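Local coordinates for protein metallo-carboxypeptidase (Pseudomonas aeruginosa, PDB 4A39) that probably removes C-terminal residues from peptide or protein substrates as a zinc-dependent carboxypeptidase of the M14 family, at residues Arg41-Ser46 / His227-Thr232; Asn233-Leu239 / Arg250-Val254. All blocks are in the same frame, centred on the assembly; numbering follows the deposited sequence.

How the interactions relate
Interaction 1 joins the beta-rich N-terminal domain to the zinc carboxypeptidase domain and is largely buried. Interaction 2 is local and partly buried, bracing the loop that follows 227-232 against the start of helix 252-264. In the first, a carboxylate accepts from a run of backbone N-H groups; in the second, a neutral asparagine amide donates to the helix start and accepts from its own turn, while Arg250, exposed to solvent, lies on a glutamine. The two meet in a salt bridge from Arg231 NE to Asp238 OD2, 2.8 Å long, and Ala45 packs on the 234-236 turn. Both lie on the loop that carries Arg231 to the inhibitor, and Asp238 also bonds the zinc ligand His180.

Interaction 1: residues Arg41-Ser46 / His227-Thr232; sequences RPDLAS and HGNLRT. With GEM ((2-guanidinoethylmercapto)succinic acid), chain D.
The backbones of 41-46 and 227-232, both irregular, come nearest at Asp43 and Asn229, their CA atoms 4.8 Å apart. The Asp43 carboxylate reaches a run of backbone N-H groups: OD1 accepts from Leu230 N at 2.8 Å, on the syn side but tilted out of the carboxylate plane, while OD2 takes Thr232 N nearly along its C-O axis and Arg231 N on its syn lone pair. Three N-H groups thus hold the Asp43 carboxylate against rotation. CG anti to the carbonyl carbon (chi1 -79°) points the carboxylate at 229-232, where it also stacks on the Asn229 amide, the planes 17° apart. Here the N-terminal domain characteristic of cytosolic carboxypeptidases grips the catalytic domain just after helix 222-226, which ends in a Schellman motif at Gly228. Arg41 binds that end, NH2 giving His227 O a hydrogen bond at 2.9 Å and NH1 a weak one, while NE is tied to Pro42 O. Leu44 sets CD1 over one face of the His227 ring in a CH-pi contact, 3.6 Å from the centroid. Farther along, Arg231 NH2 donates almost straight (174°) to GEM O15 at 2.7 Å, and NH1 to O13 on the inhibitor's other carboxylate.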
# COMPACT_ATOMS: atom_id res chain seq x y z
N ARG A 41 -7.04 -17.91 -2.99
CA ARG A 41 -6.42 -18.29 -4.26
C ARG A 41 -4.99 -17.76 -4.40
O ARG A 41 -4.73 -16.58 -4.15
CB ARG A 41 -7.26 -17.76 -5.42
CG ARG A 41 -6.83 -18.25 -6.80
CD ARG A 41 -7.07 -17.17 -7.85
NE ARG A 41 -6.03 -16.14 -7.79
CZ ARG A 41 -6.26 -14.83 -7.76
NH1 ARG A 41 -7.50 -14.37 -7.77
NH2 ARG A 41 -5.24 -13.99 -7.70
N PRO A 42 -4.05 -18.62 -4.81
CA PRO A 42 -2.66 -18.18 -4.98
C PRO A 42 -2.55 -17.17 -6.14
O PRO A 42 -3.42 -17.12 -7.01
CB PRO A 42 -1.92 -19.47 -5.30
CG PRO A 42 -2.73 -20.51 -4.57
CD PRO A 42 -4.14 -20.09 -4.90
N ASP A 43 -1.48 -16.38 -6.14
CA ASP A 43 -1.25 -15.39 -7.19
C ASP A 43 -1.29 -16.01 -8.60
O ASP A 43 -1.02 -17.20 -8.77
CB ASP A 43 0.10 -14.71 -6.97
CG ASP A 43 0.05 -13.64 -5.90
OD1 ASP A 43 -1.01 -13.48 -5.26
OD2 ASP A 43 1.08 -12.94 -5.70
N LEU A 44 -1.60 -15.19 -9.59
CA LEU A 44 -1.69 -15.64 -10.98
C LEU A 44 -0.53 -16.53 -11.41
O LEU A 44 -0.74 -17.59 -12.02
CB LEU A 44 -1.75 -14.44 -11.94
CG LEU A 44 -3.09 -14.02 -12.54
CD1 LEU A 44 -2.86 -12.87 -13.50
CD2 LEU A 44 -3.73 -15.19 -13.28
N ALA A 45 0.69 -16.10 -11.10
CA ALA A 45 1.87 -16.87 -11.49
C ALA A 45 2.90 -17.09 -10.39
O ALA A 45 4.10 -17.20 -10.67
CB ALA A 45 2.53 -16.22 -12.71
N SER A 46 2.45 -17.16 -9.14
CA SER A 46 3.35 -17.42 -8.01
C SER A 46 2.56 -18.10 -6.89
O SER A 46 1.32 -18.04 -6.85
CB SER A 46 4.03 -16.14 -7.51
OG SER A 46 3.14 -15.31 -6.80
N HIS A 227 -6.26 -8.47 -10.49
CA HIS A 227 -6.44 -9.92 -10.37
C HIS A 227 -6.53 -10.45 -8.94
O HIS A 227 -6.61 -11.66 -8.73
CB HIS A 227 -5.33 -10.65 -11.12
CG HIS A 227 -5.55 -10.68 -12.60
ND1 HIS A 227 -4.74 -10.01 -13.49
CD2 HIS A 227 -6.52 -11.26 -13.34
CE1 HIS A 227 -5.21 -10.17 -14.72
NE2 HIS A 227 -6.29 -10.93 -14.65
N GLY A 228 -6.53 -9.54 -7.97
CA GLY A 228 -6.62 -9.97 -6.59
C GLY A 228 -5.40 -10.70 -6.09
O GLY A 228 -5.50 -11.56 -5.21
N ASN A 229 -4.24 -10.38 -6.65
CA ASN A 229 -2.96 -10.97 -6.25
C ASN A 229 -2.53 -10.35 -4.93
O ASN A 229 -3.06 -9.31 -4.52
CB ASN A 229 -1.86 -10.66 -7.26
CG ASN A 229 -1.73 -11.69 -8.37
OD1 ASN A 229 -0.80 -11.60 -9.18
ND2 ASN A 229 -2.63 -12.66 -8.41
N LEU A 230 -1.55 -10.96 -4.28
CA LEU A 230 -1.01 -10.44 -3.03
C LEU A 230 0.37 -9.84 -3.22
O LEU A 230 0.63 -8.68 -2.88
CB LEU A 230 -0.87 -11.56 -1.98
CG LEU A 230 0.13 -11.21 -0.86
CD1 LEU A 230 -0.49 -10.18 0.08
CD2 LEU A 230 0.51 -12.47 -0.09
N ARG A 231 1.24 -10.64 -3.83
CA ARG A 231 2.65 -10.31 -3.96
C ARG A 231 3.29 -9.99 -5.31
O ARG A 231 4.15 -9.10 -5.39
CB ARG A 231 3.43 -11.46 -3.33
CG ARG A 231 4.89 -11.21 -3.07
CD ARG A 231 5.04 -10.39 -1.81
NE ARG A 231 6.44 -10.06 -1.59
CZ ARG A 231 6.87 -9.24 -0.64
NH1 ARG A 231 6.01 -8.66 0.19
NH2 ARG A 231 8.17 -8.99 -0.53
N THR A 232 2.90 -10.72 -6.34
CA THR A 232 3.55 -10.57 -7.64
C THR A 232 2.77 -9.90 -8.78
O THR A 232 1.56 -9.74 -8.70
CB THR A 232 4.03 -11.94 -8.14
OG1 THR A 232 2.91 -12.85 -8.23
CG2 THR A 232 5.06 -12.52 -7.18
C8 GEM D . 9.22 -5.27 2.32
S7 GEM D . 9.25 -3.53 1.75
C6 GEM D . 10.74 -2.93 2.62
C5 GEM D . 11.03 -3.63 3.95
N3 GEM D . 11.50 -5.00 3.72
C1 GEM D . 12.75 -5.33 4.06
N4 GEM D . 13.55 -4.42 4.59
N2 GEM D . 13.19 -6.57 3.85
C9 GEM D . 9.29 -6.25 1.14
O14 GEM D . 9.46 -5.77 -0.00
O15 GEM D . 9.16 -7.46 1.41
C10 GEM D . 7.98 -5.54 3.17
C11 GEM D . 6.68 -5.33 2.39
O12 GEM D . 5.82 -4.58 2.89
O13 GEM D . 6.58 -5.94 1.30
O HOH W 1 1.38 -13.49 -10.38

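Interaction 2: residues Asn233-Leu239 / Arg250-Val254; sequences NAAGQDL and RSPEV
Asn233 ND2 donates across the contact to two acceptors, Arg250 O at 2.9 Å and Glu253 OE1 at 3.1 Å. Both lie in its amide plane; the donor is in the carbonyl plane of Arg250 but meets the Glu253 carboxylate on the syn side, 26° out of plane. Arg250 NE donates to Gln237 OE1 at 2.8 Å, on a lone pair of the amide oxygen. The two side chains cross at about a right angle, and Gln237 CB sits over one face of the guanidinium. Leu239 completes the inner side, its CD2 against Ser251 CB and its CB 3.9 Å from Val254 CG2.

A second shell holds these groups in place. With CG between backbone N and carbonyl carbon, chi1 74° swings the Asn233 amide over its own turn, where OD1 accepts from Gln237 N at 3.0 Å, across the type I turn of 233-236. Gln237 NE2 is tied to Asp238 O, and Ala234 N donates to a water that also lies within reach of Glu253 OE2. Ser251 holds the N-cap position of helix 252-264, but its OG makes no capping bond and accepts from Ser247 N.

Engaged at both ends, the Asn233 amide is fixed in rotation and fastens the turn to the helix start as one neutral group; the Glu253 carboxylate, with OE1 held by Asn233 ND2 and OE2 near a water, is probably stabilised in its charged form, at least by the amide N-H.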
# COMPACT_ATOMS: atom_id res chain seq x y z
N ASN A 233 3.50 -9.51 -9.82
CA ASN A 233 2.86 -8.91 -10.98
C ASN A 233 2.38 -10.07 -11.84
O ASN A 233 2.50 -11.23 -11.43
CB ASN A 233 3.83 -7.97 -11.75
CG ASN A 233 4.91 -8.70 -12.55
OD1 ASN A 233 5.13 -9.90 -12.41
ND2 ASN A 233 5.62 -7.94 -13.39
N ALA A 234 1.84 -9.78 -13.02
CA ALA A 234 1.30 -10.83 -13.88
C ALA A 234 2.27 -11.93 -14.26
O ALA A 234 1.87 -13.09 -14.37
CB ALA A 234 0.70 -10.21 -15.15
N ALA A 235 3.55 -11.58 -14.44
CA ALA A 235 4.56 -12.57 -14.82
C ALA A 235 5.07 -13.39 -13.64
O ALA A 235 5.91 -14.27 -13.81
CB ALA A 235 5.73 -11.87 -15.52
N GLY A 236 4.56 -13.10 -12.44
CA GLY A 236 4.99 -13.84 -11.27
C GLY A 236 6.23 -13.29 -10.58
O GLY A 236 6.84 -13.98 -9.76
N GLN A 237 6.60 -12.05 -10.90
CA GLN A 237 7.77 -11.42 -10.31
C GLN A 237 7.42 -10.52 -9.13
O GLN A 237 6.44 -9.77 -9.18
CB GLN A 237 8.49 -10.58 -11.39
CG GLN A 237 9.67 -9.75 -10.89
CD GLN A 237 10.79 -10.60 -10.34
OE1 GLN A 237 11.19 -11.59 -10.95
NE2 GLN A 237 11.32 -10.21 -9.18
N ASP A 238 8.20 -10.62 -8.05
CA ASP A 238 8.01 -9.76 -6.88
C ASP A 238 8.71 -8.47 -7.31
O ASP A 238 9.93 -8.42 -7.38
CB ASP A 238 8.74 -10.35 -5.66
CG ASP A 238 8.55 -9.50 -4.40
OD1 ASP A 238 8.32 -8.28 -4.51
OD2 ASP A 238 8.65 -10.06 -3.28
N LEU A 239 7.93 -7.43 -7.61
CA LEU A 239 8.51 -6.18 -8.07
C LEU A 239 9.51 -5.56 -7.10
O LEU A 239 10.46 -4.91 -7.54
CB LEU A 239 7.40 -5.17 -8.39
CG LEU A 239 6.51 -5.51 -9.60
CD1 LEU A 239 5.56 -4.35 -9.86
CD2 LEU A 239 7.37 -5.76 -10.83
N ARG A 250 9.88 -8.80 -18.03
CA ARG A 250 9.35 -9.40 -16.80
C ARG A 250 8.89 -8.41 -15.73
O ARG A 250 7.93 -8.69 -15.00
CB ARG A 250 10.39 -10.36 -16.22
CG ARG A 250 9.90 -11.15 -15.02
CD ARG A 250 11.01 -12.05 -14.47
NE ARG A 250 10.55 -12.84 -13.33
CZ ARG A 250 9.65 -13.81 -13.40
NH1 ARG A 250 9.10 -14.13 -14.57
NH2 ARG A 250 9.29 -14.47 -12.31
N SER A 251 9.56 -7.27 -15.63
CA SER A 251 9.19 -6.27 -14.63
C SER A 251 9.12 -4.87 -15.23
O SER A 251 9.74 -3.93 -14.73
CB SER A 251 10.19 -6.29 -13.46
OG SER A 251 11.53 -6.33 -13.92
N PRO A 252 8.33 -4.72 -16.31
CA PRO A 252 8.19 -3.42 -16.99
C PRO A 252 7.78 -2.27 -16.08
O PRO A 252 8.14 -1.12 -16.32
CB PRO A 252 7.14 -3.71 -18.07
CG PRO A 252 6.31 -4.80 -17.44
CD PRO A 252 7.36 -5.69 -16.83
N GLU A 253 7.03 -2.59 -15.03
CA GLU A 253 6.58 -1.58 -14.08
C GLU A 253 7.77 -0.91 -13.40
O GLU A 253 7.81 0.31 -13.25
CB GLU A 253 5.67 -2.23 -13.03
CG GLU A 253 4.41 -2.86 -13.61
CD GLU A 253 4.56 -4.33 -14.00
OE1 GLU A 253 5.69 -4.87 -13.96
OE2 GLU A 253 3.53 -4.95 -14.34
N VAL A 254 8.75 -1.71 -13.00
CA VAL A 254 9.94 -1.19 -12.34
C VAL A 254 10.92 -0.59 -13.36
O VAL A 254 11.55 0.43 -13.10
CB VAL A 254 10.63 -2.30 -11.52
CG1 VAL A 254 12.00 -1.84 -11.04
CG2 VAL A 254 9.76 -2.66 -10.32
O HOH W 2 2.25 -7.31 -14.48